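Local coordinates for PbSGBP-B lipoprotein (Prevotella bryantii B14, PDB 6D2Y), which probably binds polysaccharide at the cell surface, as a magnesium-containing lipoprotein of a polysaccharide utilization locus, at residues L33-V46 / T63-K75. Residues are numbered along the deposited sequence; the frame is centred on the assembly and turned at random.
Sequences LASGTPTVYYIRPV and TICLVGDNLKSIK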
ATOM      1  N   LEU A  33      20.139 -36.871  32.343  1.00127.50           N
ATOM      2  CA  LEU A  33      21.010 -38.033  32.405  1.00133.48           C
ATOM      3  C   LEU A  33      22.373 -37.657  32.977  1.00139.27           C
ATOM      4  O   LEU A  33      22.765 -38.138  34.043  1.00143.64           O
ATOM      5  CB  LEU A  33      21.171 -38.664  31.018  1.00129.12           C
ATOM      6  CG  LEU A  33      20.221 -39.801  30.632  1.00128.13           C
ATOM      7  CD1 LEU A  33      18.792 -39.530  31.088  1.00123.23           C
ATOM      8  CD2 LEU A  33      20.268 -40.056  29.132  1.00127.24           C
ATOM      9  N   ALA A  34      23.091 -36.784  32.276  1.00137.29           N
ATOM     10  CA  ALA A  34      24.433 -36.412  32.695  1.00138.04           C
ATOM     11  C   ALA A  34      24.386 -35.531  33.945  1.00133.28           C
ATOM     12  O   ALA A  34      23.320 -35.150  34.440  1.00134.13           O
ATOM     13  CB  ALA A  34      25.168 -35.689  31.564  1.00137.79           C
ATOM     14  N   SER A  35      25.574 -35.216  34.457  1.00128.51           N
ATOM     15  CA  SER A  35      25.727 -34.383  35.639  1.00122.19           C
ATOM     16  C   SER A  35      26.782 -33.318  35.375  1.00114.10           C
ATOM     17  O   SER A  35      27.672 -33.486  34.536  1.00115.56           O
ATOM     18  CB  SER A  35      26.117 -35.212  36.871  1.00126.84           C
ATOM     19  OG  SER A  35      27.268 -35.998  36.616  1.00129.88           O
ATOM     20  N   GLY A  36      26.674 -32.216  36.106  1.00103.11           N
ATOM     21  CA  GLY A  36      27.565 -31.083  35.953  1.00 88.55           C
ATOM     22  C   GLY A  36      26.839 -29.877  35.382  1.00 80.18           C
ATOM     23  O   GLY A  36      25.651 -29.918  35.057  1.00 78.33           O
ATOM     24  N   THR A  37      27.592 -28.783  35.265  1.00 75.10           N
ATOM     25  CA  THR A  37      27.048 -27.534  34.755  1.00 65.26           C
ATOM     26  C   THR A  37      27.357 -27.413  33.274  1.00 65.51           C
ATOM     27  O   THR A  37      28.537 -27.434  32.893  1.00 62.81           O
ATOM     28  CB  THR A  37      27.626 -26.343  35.510  1.00 61.90           C
ATOM     29  OG1 THR A  37      27.615 -26.616  36.916  1.00 71.13           O
ATOM     30  CG2 THR A  37      26.805 -25.093  35.236  1.00 59.90           C
ATOM     31  N   PRO A  38      26.352 -27.283  32.412  1.00 66.42           N
ATOM     32  CA  PRO A  38      26.624 -27.218  30.972  1.00 67.77           C
ATOM     33  C   PRO A  38      27.272 -25.898  30.580  1.00 66.96           C
ATOM     34  O   PRO A  38      26.924 -24.834  31.095  1.00 60.85           O
ATOM     35  CB  PRO A  38      25.236 -27.369  30.343  1.00 70.26           C
ATOM     36  CG  PRO A  38      24.298 -26.856  31.387  1.00 70.22           C
ATOM     37  CD  PRO A  38      24.910 -27.234  32.710  1.00 71.07           C
ATOM     38  N   THR A  39      28.227 -25.986  29.659  1.00 71.85           N
ATOM     39  CA  THR A  39      28.906 -24.830  29.098  1.00 76.96           C
ATOM     40  C   THR A  39      28.769 -24.852  27.579  1.00 75.28           C
ATOM     41  O   THR A  39      28.553 -25.904  26.974  1.00 75.05           O
ATOM     42  CB  THR A  39      30.392 -24.808  29.487  1.00 82.73           C
ATOM     43  OG1 THR A  39      31.098 -25.813  28.747  1.00 80.67           O
ATOM     44  CG2 THR A  39      30.560 -25.074  30.976  1.00 91.73           C
ATOM     45  N   VAL A  40      28.889 -23.676  26.964  1.00 72.71           N
ATOM     46  CA  VAL A  40      28.835 -23.538  25.511  1.00 63.83           C
ATOM     47  C   VAL A  40      30.050 -22.750  25.055  1.00 59.84           C
ATOM     48  O   VAL A  40      30.212 -21.581  25.424  1.00 60.01           O
ATOM     49  CB  VAL A  40      27.547 -22.852  25.033  1.00 61.89           C
ATOM     50  CG1 VAL A  40      27.709 -22.377  23.594  1.00 61.07           C
ATOM     51  CG2 VAL A  40      26.400 -23.812  25.114  1.00 62.30           C
ATOM     52  N   TYR A  41      30.891 -23.381  24.239  1.00 55.50           N
ATOM     53  CA  TYR A  41      32.062 -22.691  23.715  1.00 58.36           C
ATOM     54  C   TYR A  41      31.688 -21.792  22.543  1.00 59.24           C
ATOM     55  O   TYR A  41      32.175 -20.660  22.447  1.00 59.94           O
ATOM     56  CB  TYR A  41      33.128 -23.709  23.305  1.00 64.95           C
ATOM     57  CG  TYR A  41      33.551 -24.659  24.411  1.00 71.45           C
ATOM     58  CD1 TYR A  41      34.242 -25.826  24.117  1.00 72.01           C
ATOM     59  CD2 TYR A  41      33.274 -24.383  25.748  1.00 74.94           C
ATOM     60  CE1 TYR A  41      34.634 -26.696  25.117  1.00 77.28           C
ATOM     61  CE2 TYR A  41      33.661 -25.249  26.754  1.00 74.91           C
ATOM     62  CZ  TYR A  41      34.342 -26.402  26.431  1.00 78.31           C
ATOM     63  OH  TYR A  41      34.733 -27.264  27.428  1.00 82.44           O
ATOM     64  N   TYR A  42      30.820 -22.273  21.656  1.00 59.43           N
ATOM     65  CA  TYR A  42      30.296 -21.467  20.561  1.00 52.80           C
ATOM     66  C   TYR A  42      29.103 -22.196  19.959  1.00 51.23           C
ATOM     67  O   TYR A  42      28.804 -23.340  20.314  1.00 53.65           O
ATOM     68  CB  TYR A  42      31.363 -21.178  19.499  1.00 49.56           C
ATOM     69  CG  TYR A  42      31.978 -22.398  18.850  1.00 54.58           C
ATOM     70  CD1 TYR A  42      31.392 -22.989  17.737  1.00 55.61           C
ATOM     71  CD2 TYR A  42      33.158 -22.946  19.337  1.00 61.78           C
ATOM     72  CE1 TYR A  42      31.957 -24.101  17.137  1.00 59.28           C
ATOM     73  CE2 TYR A  42      33.729 -24.058  18.742  1.00 62.23           C
ATOM     74  CZ  TYR A  42      33.125 -24.631  17.644  1.00 62.34           C
ATOM     75  OH  TYR A  42      33.691 -25.737  17.050  1.00 70.59           O
ATOM     76  N   ILE A  43      28.420 -21.513  19.043  1.00 55.36           N
ATOM     77  CA  ILE A  43      27.263 -22.052  18.338  1.00 57.24           C
ATOM     78  C   ILE A  43      27.546 -21.997  16.845  1.00 58.13           C
ATOM     79  O   ILE A  43      27.919 -20.943  16.317  1.00 53.32           O
ATOM     80  CB  ILE A  43      25.976 -21.277  18.675  1.00 56.40           C
ATOM     81  CG1 ILE A  43      25.778 -21.203  20.189  1.00 52.62           C
ATOM     82  CG2 ILE A  43      24.774 -21.916  17.986  1.00 61.44           C
ATOM     83  CD1 ILE A  43      24.346 -20.978  20.599  1.00 44.20           C
ATOM     84  N   ARG A  44      27.364 -23.124  16.169  1.00 63.42           N
ATOM     85  CA  ARG A  44      27.608 -23.258  14.743  1.00 69.42           C
ATOM     86  C   ARG A  44      26.340 -23.718  14.034  1.00 70.43           C
ATOM     87  O   ARG A  44      25.435 -24.280  14.664  1.00 70.27           O
ATOM     88  CB  ARG A  44      28.749 -24.252  14.479  1.00 69.06           C
ATOM     89  CG  ARG A  44      28.316 -25.709  14.453  1.00 70.04           C
ATOM     90  CD  ARG A  44      29.512 -26.650  14.433  1.00 71.89           C
ATOM     91  NE  ARG A  44      29.112 -28.041  14.630  1.00 73.42           N
ATOM     92  CZ  ARG A  44      29.870 -28.962  15.215  1.00 74.02           C
ATOM     93  NH1 ARG A  44      31.077 -28.643  15.663  1.00 74.15           N
ATOM     94  NH2 ARG A  44      29.422 -30.205  15.352  1.00 70.05           N
ATOM     95  N   PRO A  45      26.228 -23.476  12.729  1.00 68.31           N
ATOM     96  CA  PRO A  45      25.059 -23.959  11.986  1.00 67.73           C
ATOM     97  C   PRO A  45      25.069 -25.476  11.873  1.00 67.71           C
ATOM     98  O   PRO A  45      26.065 -26.150  12.141  1.00 64.32           O
ATOM     99  CB  PRO A  45      25.201 -23.295  10.612  1.00 76.12           C
ATOM    100  CG  PRO A  45      26.147 -22.155  10.828  1.00 75.95           C
ATOM    101  CD  PRO A  45      27.083 -22.610  11.900  1.00 70.34           C
ATOM    102  N   VAL A  46      23.924 -26.016  11.460  1.00 74.68           N
ATOM    103  CA  VAL A  46      23.762 -27.462  11.368  1.00 81.68           C
ATOM    104  C   VAL A  46      23.910 -27.996   9.945  1.00 96.26           C
ATOM    105  O   VAL A  46      24.245 -29.179   9.775  1.00102.89           O
ATOM    106  CB  VAL A  46      22.410 -27.903  11.969  1.00 80.56           C
ATOM    107  CG1 VAL A  46      21.284 -27.738  10.959  1.00 87.94           C
ATOM    108  CG2 VAL A  46      22.491 -29.340  12.461  1.00 80.10           C
ATOM    109  N   THR A  63      17.801 -24.034  12.706  1.00 65.09           N
ATOM    110  CA  THR A  63      18.389 -25.146  13.441  1.00 65.96           C
ATOM    111  C   THR A  63      19.864 -24.849  13.681  1.00 62.06           C
ATOM    112  O   THR A  63      20.632 -24.684  12.727  1.00 67.08           O
ATOM    113  CB  THR A  63      18.210 -26.457  12.676  1.00 71.11           C
ATOM    114  OG1 THR A  63      16.833 -26.615  12.314  1.00 74.15           O
ATOM    115  CG2 THR A  63      18.632 -27.635  13.536  1.00 71.30           C
ATOM    116  N   ILE A  64      20.254 -24.771  14.953  1.00 54.91           N
ATOM    117  CA  ILE A  64      21.619 -24.448  15.343  1.00 52.83           C
ATOM    118  C   ILE A  64      22.190 -25.614  16.140  1.00 57.01           C
ATOM    119  O   ILE A  64      21.464 -26.482  16.630  1.00 64.71           O
ATOM    120  CB  ILE A  64      21.694 -23.142  16.159  1.00 51.41           C
ATOM    121  CG1 ILE A  64      20.927 -23.293  17.476  1.00 50.69           C
ATOM    122  CG2 ILE A  64      21.149 -21.976  15.352  1.00 49.77           C
ATOM    123  CD1 ILE A  64      20.968 -22.060  18.350  1.00 46.90           C
ATOM    124  N   CYS A  65      23.517 -25.622  16.269  1.00 51.15           N
ATOM    125  CA  CYS A  65      24.224 -26.677  16.986  1.00 56.34           C
ATOM    126  C   CYS A  65      25.124 -26.053  18.039  1.00 58.16           C
ATOM    127  O   CYS A  65      26.013 -25.260  17.711  1.00 61.79           O
ATOM    128  CB  CYS A  65      25.045 -27.548  16.033  1.00 66.35           C
ATOM    129  SG  CYS A  65      25.992 -28.832  16.878  1.00 66.42           S
ATOM    130  N   LEU A  66      24.899 -26.420  19.298  1.00 51.43           N
ATOM    131  CA  LEU A  66      25.719 -25.938  20.399  1.00 52.34           C
ATOM    132  C   LEU A  66      27.003 -26.748  20.489  1.00 58.74           C
ATOM    133  O   LEU A  66      27.006 -27.963  20.271  1.00 64.48           O
ATOM    134  CB  LEU A  66      24.951 -26.031  21.719  1.00 52.12           C
ATOM    135  CG  LEU A  66      23.953 -24.932  22.108  1.00 51.57           C
ATOM    136  CD1 LEU A  66      22.986 -24.585  20.992  1.00 51.37           C
ATOM    137  CD2 LEU A  66      23.179 -25.364  23.336  1.00 49.90           C
ATOM    138  N   VAL A  67      28.101 -26.072  20.812  1.00 56.25           N
ATOM    139  CA  VAL A  67      29.402 -26.717  20.949  1.00 62.77           C
ATOM    140  C   VAL A  67      29.922 -26.377  22.341  1.00 65.38           C
ATOM    141  O   VAL A  67      30.455 -25.285  22.568  1.00 64.38           O
ATOM    142  CB  VAL A  67      30.389 -26.290  19.857  1.00 61.35           C
ATOM    143  CG1 VAL A  67      31.781 -26.826  20.158  1.00 69.84           C
ATOM    144  CG2 VAL A  67      29.913 -26.790  18.502  1.00 57.60           C
ATOM    145  N   GLY A  68      29.753 -27.306  23.276  1.00 71.37           N
ATOM    146  CA  GLY A  68      30.198 -27.137  24.644  1.00 73.93           C
ATOM    147  C   GLY A  68      30.447 -28.486  25.281  1.00 78.14           C
ATOM    148  O   GLY A  68      30.614 -29.472  24.562  1.00 79.77           O
ATOM    149  N   ASP A  69      30.505 -28.553  26.610  1.00 82.27           N
ATOM    150  CA  ASP A  69      30.680 -29.816  27.318  1.00 88.79           C
ATOM    151  C   ASP A  69      29.587 -29.978  28.368  1.00 80.84           C
ATOM    152  O   ASP A  69      28.955 -29.007  28.794  1.00 76.47           O
ATOM    153  CB  ASP A  69      32.066 -29.934  27.995  1.00102.08           C
ATOM    154  CG  ASP A  69      33.233 -29.868  27.005  1.00114.21           C
ATOM    155  OD1 ASP A  69      34.374 -30.140  27.430  1.00118.27           O
ATOM    156  OD2 ASP A  69      33.037 -29.538  25.818  1.00116.87           O
ATOM    157  N   ASN A  70      29.379 -31.233  28.784  1.00 77.82           N
ATOM    158  CA  ASN A  70      28.309 -31.605  29.718  1.00 72.55           C
ATOM    159  C   ASN A  70      26.953 -31.103  29.237  1.00 67.17           C
ATOM    160  O   ASN A  70      26.100 -30.695  30.027  1.00 68.87           O
ATOM    161  CB  ASN A  70      28.601 -31.107  31.135  1.00 72.64           C
ATOM    162  CG  ASN A  70      29.846 -31.728  31.723  1.00 80.56           C
ATOM    163  OD1 ASN A  70      30.303 -32.774  31.269  1.00 91.27           O
ATOM    164  ND2 ASN A  70      30.396 -31.093  32.752  1.00 83.24           N
ATOM    165  N   LEU A  71      26.747 -31.160  27.920  1.00 66.52           N
ATOM    166  CA  LEU A  71      25.518 -30.643  27.333  1.00 63.13           C
ATOM    167  C   LEU A  71      24.309 -31.517  27.638  1.00 66.34           C
ATOM    168  O   LEU A  71      23.174 -31.066  27.460  1.00 74.99           O
ATOM    169  CB  LEU A  71      25.689 -30.487  25.820  1.00 60.00           C
ATOM    170  CG  LEU A  71      26.621 -29.359  25.375  1.00 59.52           C
ATOM    171  CD1 LEU A  71      26.492 -29.111  23.880  1.00 58.45           C
ATOM    172  CD2 LEU A  71      26.337 -28.085  26.157  1.00 56.04           C
ATOM    173  N   LYS A  72      24.514 -32.749  28.095  1.00 68.47           N
ATOM    174  CA  LYS A  72      23.377 -33.589  28.446  1.00 68.20           C
ATOM    175  C   LYS A  72      22.872 -33.337  29.862  1.00 69.33           C
ATOM    176  O   LYS A  72      21.924 -34.003  30.292  1.00 66.98           O
ATOM    177  CB  LYS A  72      23.739 -35.061  28.246  1.00 73.61           C
ATOM    178  CG  LYS A  72      23.846 -35.438  26.773  1.00 77.28           C
ATOM    179  CD  LYS A  72      24.719 -36.660  26.542  1.00 83.20           C
ATOM    180  CE  LYS A  72      23.971 -37.947  26.844  1.00 89.38           C
ATOM    181  NZ  LYS A  72      24.169 -38.390  28.251  1.00 95.00           N
ATOM    182  N   SER A  73      23.476 -32.394  30.588  1.00 70.26           N
ATOM    183  CA  SER A  73      22.879 -31.866  31.808  1.00 73.19           C
ATOM    184  C   SER A  73      21.752 -30.883  31.523  1.00 70.82           C
ATOM    185  O   SER A  73      21.041 -30.488  32.454  1.00 73.30           O
ATOM    186  CB  SER A  73      23.943 -31.180  32.666  1.00 77.76           C
ATOM    187  OG  SER A  73      24.559 -32.101  33.549  1.00 89.87           O
ATOM    188  N   ILE A  74      21.580 -30.485  30.267  1.00 60.99           N
ATOM    189  CA  ILE A  74      20.535 -29.550  29.871  1.00 58.48           C
ATOM    190  C   ILE A  74      19.211 -30.296  29.793  1.00 61.70           C
ATOM    191  O   ILE A  74      19.053 -31.213  28.981  1.00 67.25           O
ATOM    192  CB  ILE A  74      20.868 -28.903  28.522  1.00 60.00           C
ATOM    193  CG1 ILE A  74      22.262 -28.285  28.568  1.00 59.27           C
ATOM    194  CG2 ILE A  74      19.820 -27.860  28.167  1.00 63.57           C
ATOM    195  CD1 ILE A  74      22.810 -27.979  27.214  1.00 66.70           C
ATOM    196  N   LYS A  75      18.253 -29.897  30.625  1.00 60.80           N
ATOM    197  CA  LYS A  75      16.911 -30.461  30.544  1.00 61.18           C
ATOM    198  C   LYS A  75      15.993 -29.624  29.666  1.00 56.25           C
ATOM    199  O   LYS A  75      15.188 -30.177  28.909  1.00 56.79           O
ATOM    200  CB  LYS A  75      16.313 -30.604  31.947  1.00 64.66           C
ATOM    201  CG  LYS A  75      16.785 -31.847  32.673  1.00 71.45           C
ATOM    202  CD  LYS A  75      16.990 -32.994  31.696  1.00 74.58           C
ATOM    203  CE  LYS A  75      17.780 -34.123  32.320  1.00 80.71           C
ATOM    204  NZ  LYS A  75      18.931 -34.473  31.448  1.00 81.62           N
TER
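V67 lies beneath the ring of Y42, its CB over the ring centre in a CH-pi contact, 3.9 Å from the centroid. Its CG1 reaches CZ of Y42, while CG2 touches NH1 of R44 at 3.6 Å, over one face of the guanidinium. The R44 chain, extended from CG to NE, crosses V67 at about a right angle and also passes SG of C65. Along the backbone, R44 and C65 form an antiparallel hydrogen-bonded pair, with R44 N to C65 O at 3.0 Å. Opposite V67 the first strand makes a classic beta bulge: Y41 and Y42 both face it, and V67 O accepts from both Y41 N and Y42 N, the latter in the carbonyl plane at 3.2 Å. Segment 33-46 turns a corner at Y41, whose CG lies anti to the carbonyl carbon (chi1 -56°), which carries the ring over G68 CA; Y41 OH comes 2.9 Å from D69 OD1. On the other face of the sheet the side chains of I43 and L66 lie side by side, pointing the same way, with I43 CD1 3.9 Å from L66 CD1. V40, from before the corner, brings CG2 to L66 CD2. Also before the corner, P38 CB rests on I74 CG1, and S73 OG donates to G36 O from above the carbonyl plane, linking the loop leading into strand 39-45 to the 3-10 turn 71-73. I43, L66 and V40 pack against strands 111-116 and 121-129 through M112, M114, Y124 and F126, whereas strand 95-99 flanks 63-69 on its far edge.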